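Local coordinates for protein acyl-CoA dehydrogenase (Mycobacterium thermoresistibile, PDB 3NF4) that probably catalyses the FAD-dependent alpha,beta-dehydrogenation of acyl-CoA thioesters, and binds flavin adenine dinucleotide, at residues A[64-69]-A[100-105]; A[105-110]-A[189-194]; A[149-154]-A[158-163]; A[177-182]-A[240-245]. All coordinates share one frame; numbering follows the deposited sequence.

Contact 1. Residues A[64-69]-A[100-105]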
loop_
_atom_site.group_PDB
_atom_site.type_symbol
_atom_site.label_atom_id
_atom_site.label_comp_id
_atom_site.label_asym_id
_atom_site.label_seq_id
_atom_site.Cartn_x
_atom_site.Cartn_y
_atom_site.Cartn_z
ATOM N N LEU A 64 -13.350 17.449 31.071
ATOM C CA LEU A 64 -12.614 16.394 31.731
ATOM C C LEU A 64 -11.139 16.682 32.016
ATOM O O LEU A 64 -10.702 16.494 33.151
ATOM C CB LEU A 64 -12.786 15.075 30.982
ATOM C CG LEU A 64 -14.169 14.443 31.134
ATOM C CD1 LEU A 64 -14.257 13.171 30.334
ATOM C CD2 LEU A 64 -14.539 14.184 32.638
ATOM N N PRO A 65 -10.368 17.136 31.004
ATOM C CA PRO A 65 -8.907 17.163 31.224
ATOM C C PRO A 65 -8.366 18.326 32.052
ATOM O O PRO A 65 -7.231 18.253 32.522
ATOM C CB PRO A 65 -8.331 17.222 29.795
ATOM C CG PRO A 65 -9.390 17.871 28.982
ATOM C CD PRO A 65 -10.721 17.532 29.620
ATOM N N GLN A 66 -9.152 19.386 32.217
ATOM C CA GLN A 66 -8.669 20.614 32.889
ATOM C C GLN A 66 -8.637 20.537 34.436
ATOM O O GLN A 66 -9.348 19.727 35.042
ATOM C CB GLN A 66 -9.449 21.854 32.416
ATOM C CG GLN A 66 -9.260 22.201 30.944
ATOM C CD GLN A 66 -10.231 21.464 30.037
ATOM O OE1 GLN A 66 -11.259 20.950 30.498
ATOM N NE2 GLN A 66 -9.911 21.407 28.733
ATOM N N PRO A 67 -7.801 21.376 35.072
ATOM C CA PRO A 67 -7.628 21.303 36.523
ATOM C C PRO A 67 -8.895 21.629 37.321
ATOM O O PRO A 67 -9.687 22.504 36.941
ATOM C CB PRO A 67 -6.527 22.339 36.799
ATOM C CG PRO A 67 -5.840 22.539 35.478
ATOM C CD PRO A 67 -6.933 22.413 34.481
ATOM N N GLU A 68 -9.078 20.894 38.409
ATOM C CA GLU A 68 -10.235 21.063 39.269
ATOM C C GLU A 68 -10.328 22.446 39.913
ATOM O O GLU A 68 -11.428 22.915 40.148
ATOM C CB GLU A 68 -10.267 19.987 40.352
ATOM C CG GLU A 68 -10.413 18.568 39.823
ATOM C CD GLU A 68 -10.417 17.537 40.939
ATOM O OE1 GLU A 68 -11.266 17.662 41.856
ATOM O OE2 GLU A 68 -9.574 16.602 40.899
ATOM N N GLU A 69 -9.190 23.093 40.180
ATOM C CA GLU A 69 -9.184 24.425 40.816
ATOM C C GLU A 69 -9.886 25.477 39.968
ATOM O O GLU A 69 -10.207 26.569 40.456
ATOM C CB GLU A 69 -7.761 24.895 41.145
ATOM C CG GLU A 69 -7.017 25.546 39.974
ATOM C CD GLU A 69 -5.581 25.929 40.313
ATOM O OE1 GLU A 69 -5.362 26.678 41.300
ATOM O OE2 GLU A 69 -4.670 25.476 39.574
ATOM N N VAL A 100 -12.797 20.501 19.874
ATOM C CA VAL A 100 -12.601 21.925 19.638
ATOM C C VAL A 100 -12.808 22.761 20.919
ATOM O O VAL A 100 -12.043 23.704 21.188
ATOM C CB VAL A 100 -13.481 22.418 18.447
ATOM C CG1 VAL A 100 -13.612 23.957 18.421
ATOM C CG2 VAL A 100 -12.909 21.874 17.114
ATOM N N HIS A 101 -13.794 22.387 21.732
ATOM C CA HIS A 101 -14.064 23.120 22.968
ATOM C C HIS A 101 -12.855 23.151 23.927
ATOM O O HIS A 101 -12.562 24.199 24.531
ATOM C CB HIS A 101 -15.291 22.555 23.660
ATOM C CG HIS A 101 -15.614 23.225 24.953
ATOM N ND1 HIS A 101 -16.237 24.454 25.018
ATOM C CD2 HIS A 101 -15.418 22.832 26.235
ATOM C CE1 HIS A 101 -16.407 24.793 26.286
ATOM N NE2 HIS A 101 -15.919 23.826 27.044
ATOM N N SER A 102 -12.167 22.011 24.047
ATOM C CA SER A 102 -10.914 21.892 24.792
ATOM C C SER A 102 -9.817 22.799 24.260
ATOM O O SER A 102 -9.177 23.509 25.028
ATOM C CB SER A 102 -10.409 20.447 24.750
ATOM O OG SER A 102 -11.087 19.650 25.707
ATOM N N LEU A 103 -9.569 22.759 22.953
ATOM C CA LEU A 103 -8.639 23.702 22.347
ATOM C C LEU A 103 -9.027 25.172 22.561
ATOM O O LEU A 103 -8.152 26.018 22.709
ATOM C CB LEU A 103 -8.508 23.455 20.846
ATOM C CG LEU A 103 -7.432 22.529 20.289
ATOM C CD1 LEU A 103 -7.342 21.224 21.079
ATOM C CD2 LEU A 103 -7.738 22.259 18.809
ATOM N N SER A 104 -10.319 25.473 22.543
ATOM C CA SER A 104 -10.769 26.866 22.669
ATOM C C SER A 104 -10.439 27.484 24.036
ATOM O O SER A 104 -10.167 28.678 24.134
ATOM C CB SER A 104 -12.257 27.030 22.306
ATOM O OG SER A 104 -13.102 26.804 23.426
ATOM N N SER A 105 -10.398 26.668 25.085
ATOM C CA SER A 105 -10.000 27.203 26.393
ATOM C C SER A 105 -8.478 27.217 26.650
ATOM O O SER A 105 -8.026 27.733 27.670
ATOM C CB SER A 105 -10.764 26.504 27.530
ATOM O OG SER A 105 -10.195 25.256 27.867
#
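Gln-66 and Ser-102 are brought together by first torsions of the same kind: CG of Gln-66 and OG of Ser-102 each lie across from their own carbonyl carbon, at chi1 -65° and -81°. The Gln-66 chain then bends at chi2, 87°, and this kink sends its end out of the loop toward the last turns of helix 92-104. There the end of the Gln-66 side chain lies next to the hydroxyls of Ser-102 and Ser-105. Beside it the Pro-65 ring presents CG to Ser-102 OG at 4.1 Å, so this one hydroxyl has both Pro-65 CG and the end of Gln-66 as neighbours. The backbones stay well apart, with Pro-65 CA and Ser-102 CA 8.2 Å from each other; side chains alone span the gap. The hydroxyls have polar partners to the side of the contact. Ser-102 OG is hydrogen-bonded to Tyr-80 OH of helix 77-88, whose side chain also packs on Pro-65, while Ser-105 OG turns back in a weak bond to Ser-102 O at 3.5 Å. The loop itself is held by backbone hydrogen bonds, Leu-64 with Gln-75 and Gln-66 with Gly-74. Leu-125, just after helix 114-124, touches both Gln-66 and Ser-105. The arrangement is a loop docked against the C-terminal part of a helix, and belongs to the helical N-terminal domain of the acyl-CoA dehydrogenase fold.

Contact 2. Residues A[105-110]-A[189-194]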
loop_
_atom_site.group_PDB
_atom_site.type_symbol
_atom_site.label_atom_id
_atom_site.label_comp_id
_atom_site.label_asym_id
_atom_site.label_seq_id
_atom_site.Cartn_x
_atom_site.Cartn_y
_atom_site.Cartn_z
ATOM N N SER A 105 -10.398 26.668 25.085
ATOM C CA SER A 105 -10.000 27.203 26.393
ATOM C C SER A 105 -8.478 27.217 26.650
ATOM O O SER A 105 -8.026 27.733 27.670
ATOM C CB SER A 105 -10.764 26.504 27.530
ATOM O OG SER A 105 -10.195 25.256 27.867
ATOM N N HIS A 106 -7.693 26.685 25.716
ATOM C CA HIS A 106 -6.253 26.437 25.971
ATOM C C HIS A 106 -5.337 27.686 26.091
ATOM O O HIS A 106 -4.490 27.727 26.986
ATOM C CB HIS A 106 -5.688 25.390 24.975
ATOM C CG HIS A 106 -4.188 25.336 24.908
ATOM N ND1 HIS A 106 -3.450 24.339 25.508
ATOM C CD2 HIS A 106 -3.293 26.135 24.278
ATOM C CE1 HIS A 106 -2.165 24.534 25.263
ATOM N NE2 HIS A 106 -2.042 25.623 24.525
ATOM N N PRO A 107 -5.484 28.684 25.196
ATOM C CA PRO A 107 -4.694 29.916 25.339
ATOM C C PRO A 107 -4.881 30.667 26.679
ATOM O O PRO A 107 -3.911 31.192 27.216
ATOM C CB PRO A 107 -5.196 30.792 24.187
ATOM C CG PRO A 107 -5.689 29.856 23.213
ATOM C CD PRO A 107 -6.310 28.732 23.983
ATOM N N LEU A 108 -6.101 30.723 27.201
ATOM C CA LEU A 108 -6.348 31.440 28.455
ATOM C C LEU A 108 -5.723 30.687 29.633
ATOM O O LEU A 108 -5.091 31.301 30.500
ATOM C CB LEU A 108 -7.852 31.686 28.681
ATOM C CG LEU A 108 -8.366 32.353 29.963
ATOM C CD1 LEU A 108 -7.638 33.675 30.280
ATOM C CD2 LEU A 108 -9.896 32.588 29.920
ATOM N N LEU A 109 -5.880 29.360 29.629
ATOM C CA LEU A 109 -5.392 28.516 30.699
ATOM C C LEU A 109 -3.869 28.513 30.847
ATOM O O LEU A 109 -3.365 28.448 31.971
ATOM C CB LEU A 109 -5.905 27.088 30.527
ATOM C CG LEU A 109 -5.383 26.068 31.551
ATOM C CD1 LEU A 109 -6.125 26.164 32.886
ATOM C CD2 LEU A 109 -5.443 24.648 30.985
ATOM N N VAL A 110 -3.133 28.578 29.735
ATOM C CA VAL A 110 -1.667 28.481 29.798
ATOM C C VAL A 110 -0.954 29.845 29.733
ATOM O O VAL A 110 0.154 29.993 30.256
ATOM C CB VAL A 110 -1.094 27.465 28.752
ATOM C CG1 VAL A 110 0.433 27.514 28.697
ATOM C CG2 VAL A 110 -1.556 26.046 29.071
ATOM N N VAL A 189 1.775 38.725 15.339
ATOM C CA VAL A 189 0.453 38.096 15.566
ATOM C C VAL A 189 0.048 38.056 17.055
ATOM O O VAL A 189 0.886 37.825 17.923
ATOM C CB VAL A 189 0.398 36.651 14.943
ATOM C CG1 VAL A 189 -0.981 36.037 15.068
ATOM C CG2 VAL A 189 0.819 36.675 13.471
ATOM N N SER A 190 -1.237 38.274 17.340
ATOM C CA SER A 190 -1.753 38.258 18.715
ATOM C C SER A 190 -3.041 37.446 18.836
ATOM O O SER A 190 -3.766 37.276 17.854
ATOM C CB SER A 190 -2.000 39.696 19.235
ATOM O OG SER A 190 -0.792 40.429 19.407
ATOM N N CYS A 191 -3.311 36.981 20.057
ATOM C CA CYS A 191 -4.488 36.193 20.414
ATOM C C CYS A 191 -5.564 37.006 21.190
ATOM O O CYS A 191 -5.226 37.855 22.012
ATOM C CB CYS A 191 -4.025 34.988 21.232
ATOM S SG CYS A 191 -5.313 33.825 21.719
ATOM N N PHE A 192 -6.847 36.728 20.928
ATOM C CA PHE A 192 -7.983 37.458 21.517
ATOM C C PHE A 192 -9.129 36.557 21.956
ATOM O O PHE A 192 -9.510 35.639 21.229
ATOM C CB PHE A 192 -8.557 38.475 20.512
ATOM C CG PHE A 192 -7.654 39.627 20.236
ATOM C CD1 PHE A 192 -7.675 40.750 21.055
ATOM C CD2 PHE A 192 -6.772 39.588 19.169
ATOM C CE1 PHE A 192 -6.824 41.816 20.817
ATOM C CE2 PHE A 192 -5.920 40.645 18.918
ATOM C CZ PHE A 192 -5.945 41.765 19.743
ATOM N N LEU A 193 -9.700 36.834 23.126
ATOM C CA LEU A 193 -10.935 36.171 23.549
ATOM C C LEU A 193 -12.137 37.049 23.189
ATOM O O LEU A 193 -12.350 38.121 23.779
ATOM C CB LEU A 193 -10.903 35.783 25.034
ATOM C CG LEU A 193 -12.131 35.050 25.600
ATOM C CD1 LEU A 193 -12.222 33.612 25.113
ATOM C CD2 LEU A 193 -12.138 35.066 27.128
ATOM N N VAL A 194 -12.910 36.583 22.209
ATOM C CA VAL A 194 -13.999 37.341 21.582
ATOM C C VAL A 194 -15.345 36.776 22.029
ATOM O O VAL A 194 -15.609 35.599 21.807
ATOM C CB VAL A 194 -13.913 37.257 20.030
ATOM C CG1 VAL A 194 -15.102 37.946 19.363
ATOM C CG2 VAL A 194 -12.595 37.827 19.522
#
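Pro-107 and Cys-191 form the tighter half of this contact: SG meets CB of the proline ring at 3.9 Å. The Cys-191 sulfur gets there because chi1, -177°, sets it anti to the backbone N, and it faces the short helix 106-111 from strand 189-195. Thr-177 and Ile-242 also touch Pro-107, and both members of the pair are buried. One residue on along the helix and two along the strand the packing is slacker, since Leu-108 CD2 and Leu-193 CD2 approach each other only to 4.4 Å, methyl to methyl; Gln-116 and Trp-120 of helix 114-124 flank these two leucines. The contact is a helix-on-sheet seam between the helical N-terminal domain and the beta domain in the middle of an acyl-CoA dehydrogenase. The backbones stay apart, with Pro-107 CA 8.0 Å from Cys-191 CA. Turning round the helix away from the strand, the cover thins: Leu-109 still rests on Trp-70 and Leu-121 but is partly open, and Val-110 is exposed to solvent. The strand has no such open side here, because the alternate residues Ser-190 and Phe-192 point away from the helix and are themselves buried.

Contact 3. Residues A[149-154]-A[158-163]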
loop_
_atom_site.group_PDB
_atom_site.type_symbol
_atom_site.label_atom_id
_atom_site.label_comp_id
_atom_site.label_asym_id
_atom_site.label_seq_id
_atom_site.Cartn_x
_atom_site.Cartn_y
_atom_site.Cartn_z
ATOM N N CYS A 149 -6.138 38.977 8.734
ATOM C CA CYS A 149 -7.159 39.664 9.523
ATOM C C CYS A 149 -6.449 40.708 10.400
ATOM O O CYS A 149 -5.507 40.384 11.135
ATOM C CB CYS A 149 -7.969 38.676 10.377
ATOM S SG CYS A 149 -9.595 39.297 11.000
ATOM N N ALA A 150 -6.879 41.960 10.284
ATOM C CA ALA A 150 -6.168 43.061 10.933
ATOM C C ALA A 150 -6.753 43.464 12.290
ATOM O O ALA A 150 -7.951 43.683 12.421
ATOM C CB ALA A 150 -6.073 44.268 9.986
ATOM N N ALA A 151 -5.892 43.519 13.299
ATOM C CA ALA A 151 -6.233 44.124 14.590
ATOM C C ALA A 151 -5.303 45.308 14.866
ATOM O O ALA A 151 -4.125 45.134 15.183
ATOM C CB ALA A 151 -6.150 43.110 15.707
ATOM N N THR A 152 -5.840 46.514 14.722
ATOM C CA THR A 152 -5.038 47.728 14.858
ATOM C C THR A 152 -5.361 48.506 16.151
ATOM O O THR A 152 -6.534 48.711 16.481
ATOM C CB THR A 152 -5.059 48.599 13.552
ATOM O OG1 THR A 152 -4.752 49.959 13.871
ATOM C CG2 THR A 152 -6.411 48.529 12.821
ATOM N N PRO A 153 -4.310 48.915 16.900
ATOM C CA PRO A 153 -4.469 49.452 18.262
ATOM C C PRO A 153 -5.178 50.799 18.301
ATOM O O PRO A 153 -4.916 51.668 17.465
ATOM C CB PRO A 153 -3.024 49.600 18.756
ATOM C CG PRO A 153 -2.232 49.833 17.511
ATOM C CD PRO A 153 -2.899 48.960 16.464
ATOM N N THR A 154 -6.087 50.938 19.260
ATOM C CA THR A 154 -6.795 52.193 19.517
ATOM C C THR A 154 -6.588 52.584 20.980
ATOM O O THR A 154 -5.893 51.872 21.722
ATOM C CB THR A 154 -8.321 52.074 19.229
ATOM O OG1 THR A 154 -8.949 51.242 20.220
ATOM C CG2 THR A 154 -8.592 51.521 17.814
ATOM N N TYR A 158 -8.419 47.658 20.658
ATOM C CA TYR A 158 -8.039 47.375 19.279
ATOM C C TYR A 158 -9.249 47.492 18.381
ATOM O O TYR A 158 -10.386 47.329 18.837
ATOM C CB TYR A 158 -7.455 45.960 19.149
ATOM C CG TYR A 158 -6.180 45.717 19.917
ATOM C CD1 TYR A 158 -4.939 45.876 19.309
ATOM C CD2 TYR A 158 -6.214 45.326 21.255
ATOM C CE1 TYR A 158 -3.763 45.657 20.013
ATOM C CE2 TYR A 158 -5.045 45.109 21.963
ATOM C CZ TYR A 158 -3.825 45.276 21.335
ATOM O OH TYR A 158 -2.664 45.056 22.033
ATOM N N VAL A 159 -9.006 47.770 17.104
ATOM C CA VAL A 159 -10.058 47.650 16.094
ATOM C C VAL A 159 -9.728 46.551 15.077
ATOM O O VAL A 159 -8.641 46.537 14.485
ATOM C CB VAL A 159 -10.449 49.021 15.442
ATOM C CG1 VAL A 159 -9.419 49.496 14.422
ATOM C CG2 VAL A 159 -11.838 48.935 14.820
ATOM N N ILE A 160 -10.669 45.620 14.910
ATOM C CA ILE A 160 -10.483 44.441 14.051
ATOM C C ILE A 160 -11.218 44.583 12.701
ATOM O O ILE A 160 -12.450 44.710 12.667
ATOM C CB ILE A 160 -10.973 43.141 14.748
ATOM C CG1 ILE A 160 -10.414 43.007 16.166
ATOM C CG2 ILE A 160 -10.609 41.898 13.909
ATOM C CD1 ILE A 160 -11.257 42.112 17.047
ATOM N N ASN A 161 -10.464 44.551 11.601
ATOM C CA ASN A 161 -11.058 44.508 10.264
ATOM C C ASN A 161 -10.571 43.304 9.439
ATOM O O ASN A 161 -9.379 43.196 9.115
ATOM C CB ASN A 161 -10.824 45.823 9.505
ATOM C CG ASN A 161 -11.432 47.040 10.221
ATOM O OD1 ASN A 161 -12.650 47.267 10.181
ATOM N ND2 ASN A 161 -10.577 47.824 10.886
ATOM N N GLY A 162 -11.493 42.390 9.123
ATOM C CA GLY A 162 -11.192 41.300 8.177
ATOM C C GLY A 162 -12.039 40.041 8.216
ATOM O O GLY A 162 -13.108 40.007 8.835
ATOM N N SER A 163 -11.515 39.007 7.563
ATOM C CA SER A 163 -12.207 37.742 7.308
ATOM C C SER A 163 -11.470 36.518 7.884
ATOM O O SER A 163 -10.234 36.461 7.851
ATOM C CB SER A 163 -12.335 37.531 5.789
ATOM O OG SER A 163 -13.336 38.341 5.208
#
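Tyr-158 packs beside Pro-153 from the neighbouring strand. Its CB starts 3.9 Å from Thr-152 O, and chi1 of -63° places CG beside the backbone N, across from the carbonyl carbon. From there Pro-153 CA comes obliquely to the ring, 3.8 Å from Tyr-158 CD1, while CE1 lies 4.2 Å from Pro-153 CB. On the other ring margin CD2 meets Phe-192 in an edge-to-face pair, and at the tip OH is hydrogen-bonded to Arg-232 NH1 and Glu-236 OE2, which fix the end of the phenol. Strands 150-154 and 157-168 make an antiparallel beta hairpin of the middle beta domain, and strand 150-154 is also bonded through its backbone to Arg-181. Ala-150 and Asn-161 form one hydrogen-bonded pair, Thr-152 and Val-159 the next; the straightest link is Val-159 N to Thr-152 O, 2.7 Å with 174° at the hydrogen. Above this second pair Thr-152 CG2 and Val-159 CG1 lie side by side at 3.5 Å, on the face that also carries Asn-161, whose OD1 takes Asn-224 N. At the other end of the hairpin Gly-162 has no side chain, and Cys-149 SG settles against its backbone, 3.8 Å from Gly-162 C.

Contact 4. Residues A[177-182]-A[240-245]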
loop_
_atom_site.group_PDB
_atom_site.type_symbol
_atom_site.label_atom_id
_atom_site.label_comp_id
_atom_site.label_asym_id
_atom_site.label_seq_id
_atom_site.Cartn_x
_atom_site.Cartn_y
_atom_site.Cartn_z
ATOM N N THR A 177 -11.917 31.979 20.267
ATOM C CA THR A 177 -10.501 32.263 20.346
ATOM C C THR A 177 -10.007 32.695 18.962
ATOM O O THR A 177 -9.957 31.878 18.042
ATOM C CB THR A 177 -9.732 31.042 20.891
ATOM O OG1 THR A 177 -10.080 30.845 22.266
ATOM C CG2 THR A 177 -8.245 31.243 20.811
ATOM N N LEU A 178 -9.628 33.973 18.842
ATOM C CA LEU A 178 -9.232 34.613 17.581
ATOM C C LEU A 178 -7.723 34.861 17.435
ATOM O O LEU A 178 -7.043 35.174 18.420
ATOM C CB LEU A 178 -9.960 35.959 17.463
ATOM C CG LEU A 178 -9.685 36.897 16.276
ATOM C CD1 LEU A 178 -10.092 36.269 14.904
ATOM C CD2 LEU A 178 -10.348 38.265 16.500
ATOM N N PHE A 179 -7.212 34.760 16.204
ATOM C CA PHE A 179 -5.831 35.156 15.889
ATOM C C PHE A 179 -5.803 36.238 14.811
ATOM O O PHE A 179 -6.244 35.993 13.696
ATOM C CB PHE A 179 -4.989 33.940 15.470
ATOM C CG PHE A 179 -4.793 32.929 16.578
ATOM C CD1 PHE A 179 -3.714 33.036 17.457
ATOM C CD2 PHE A 179 -5.695 31.883 16.759
ATOM C CE1 PHE A 179 -3.536 32.108 18.501
ATOM C CE2 PHE A 179 -5.522 30.958 17.788
ATOM C CZ PHE A 179 -4.440 31.072 18.661
ATOM N N ALA A 180 -5.311 37.437 15.148
ATOM C CA ALA A 180 -5.248 38.555 14.174
ATOM C C ALA A 180 -3.915 39.299 14.144
ATOM O O ALA A 180 -3.139 39.228 15.098
ATOM C CB ALA A 180 -6.396 39.535 14.379
ATOM N N ARG A 181 -3.667 40.003 13.037
ATOM C CA ARG A 181 -2.382 40.663 12.777
ATOM C C ARG A 181 -2.254 42.074 13.383
ATOM O O ARG A 181 -3.089 42.941 13.147
ATOM C CB ARG A 181 -2.089 40.692 11.271
ATOM C CG ARG A 181 -0.689 41.209 10.918
ATOM C CD ARG A 181 -0.236 40.843 9.492
ATOM N NE ARG A 181 0.073 39.416 9.302
ATOM C CZ ARG A 181 1.152 38.789 9.779
ATOM N NH1 ARG A 181 2.058 39.435 10.514
ATOM N NH2 ARG A 181 1.323 37.494 9.525
ATOM N N THR A 182 -1.194 42.276 14.166
ATOM C CA THR A 182 -0.896 43.561 14.811
ATOM C C THR A 182 0.336 44.250 14.207
ATOM O O THR A 182 0.477 45.471 14.319
ATOM C CB THR A 182 -0.692 43.400 16.336
ATOM O OG1 THR A 182 0.216 42.320 16.592
ATOM C CG2 THR A 182 -2.016 43.116 17.035
ATOM N N LEU A 240 1.696 33.507 17.483
ATOM C CA LEU A 240 2.163 32.308 16.781
ATOM C C LEU A 240 2.726 31.276 17.742
ATOM O O LEU A 240 2.593 30.073 17.496
ATOM C CB LEU A 240 3.171 32.624 15.672
ATOM C CG LEU A 240 2.640 33.226 14.356
ATOM C CD1 LEU A 240 3.797 33.612 13.441
ATOM C CD2 LEU A 240 1.635 32.344 13.601
ATOM N N GLN A 241 3.324 31.748 18.841
ATOM C CA GLN A 241 3.787 30.864 19.917
ATOM C C GLN A 241 2.613 30.209 20.657
ATOM O O GLN A 241 2.688 29.037 21.053
ATOM C CB GLN A 241 4.720 31.608 20.895
ATOM C CG GLN A 241 5.189 30.777 22.117
ATOM C CD GLN A 241 5.958 31.595 23.170
ATOM O OE1 GLN A 241 5.972 32.841 23.157
ATOM N NE2 GLN A 241 6.592 30.886 24.099
ATOM N N ILE A 242 1.531 30.963 20.837
ATOM C CA ILE A 242 0.315 30.395 21.417
ATOM C C ILE A 242 -0.310 29.313 20.508
ATOM O O ILE A 242 -0.646 28.219 20.976
ATOM C CB ILE A 242 -0.724 31.477 21.777
ATOM C CG1 ILE A 242 -0.157 32.422 22.839
ATOM C CG2 ILE A 242 -2.007 30.840 22.289
ATOM C CD1 ILE A 242 -1.127 33.538 23.287
ATOM N N ALA A 243 -0.450 29.622 19.222
ATOM C CA ALA A 243 -1.060 28.686 18.276
ATOM C C ALA A 243 -0.228 27.422 18.126
ATOM O O ALA A 243 -0.779 26.337 17.997
ATOM C CB ALA A 243 -1.291 29.335 16.918
ATOM N N PHE A 244 1.095 27.582 18.164
ATOM C CA PHE A 244 2.048 26.474 18.043
ATOM C C PHE A 244 1.929 25.507 19.216
ATOM O O PHE A 244 2.063 24.285 19.022
ATOM C CB PHE A 244 3.485 27.007 17.920
ATOM C CG PHE A 244 4.540 25.929 17.766
ATOM C CD1 PHE A 244 4.804 25.353 16.506
ATOM C CD2 PHE A 244 5.292 25.501 18.871
ATOM C CE1 PHE A 244 5.772 24.365 16.356
ATOM C CE2 PHE A 244 6.272 24.501 18.732
ATOM C CZ PHE A 244 6.513 23.937 17.470
ATOM N N SER A 245 1.643 26.043 20.409
ATOM C CA SER A 245 1.623 25.250 21.645
ATOM C C SER A 245 0.397 24.380 21.762
ATOM O O SER A 245 0.391 23.434 22.532
ATOM C CB SER A 245 1.754 26.153 22.894
ATOM O OG SER A 245 0.495 26.583 23.398
#
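Within the two segments, the Phe-179 ring is the flat group that makes the contact with helix 239-245, and it does so with its outer corner. Ile-242 CG2 sits at the ring edge, close to the ring plane, 4.3 Å from Phe-179 CE1. Ala-243 CB approaches the same corner obliquely, 3.9 Å from Phe-179 CE1 and 4.0 Å from Phe-179 CZ, so the small methyl is shared between two ring carbons. A chi1 of -65° puts Phe-179 CG beside the backbone N and directs the ring from strand 175-181 to the helix, over a backbone separation of 8.4 Å between Phe-179 CA and Ala-243 CA. A chi2 of -89° sets the ring plane roughly perpendicular to the plane of CA, CB and CG. Leu-135 touches both Phe-179 and Ala-243. The strand belongs to the middle beta domain, the helix to the opening of the C-terminal helical domain, and the contact lies at their junction. The bound FAD is near, about 7 Å from the Phe-179 side chain. The backbone oxygen of Phe-179 accepts a hydrogen bond from Lys-164 NZ. Only carbon atoms of the side chains meet across the contact, which implies that shape and burial hold the strand and helix together here rather than directed bonds or charge.

In the fold
From the N terminus, contact 1 closes first, folding the loop after helix 52-57 back onto helix 92-104. Contact 2 opens at Ser-105, the residue it shares with contact 1, and its long loop ends only at strand 189-195. Contact 3, a hairpin with a very short turn, lies wholly within that loop. Contact 4 begins inside it too, at 177-182, but ends beyond it at 240-245, so contacts 2 and 4 cross. Their strands are neighbours in one sheet, and helices 106-111 and 239-245 pack on it side by side, joined by His-106 NE2 to Ser-245 OG. The hairpin in turn bonds to Arg-181. Together the contacts tie all three domains.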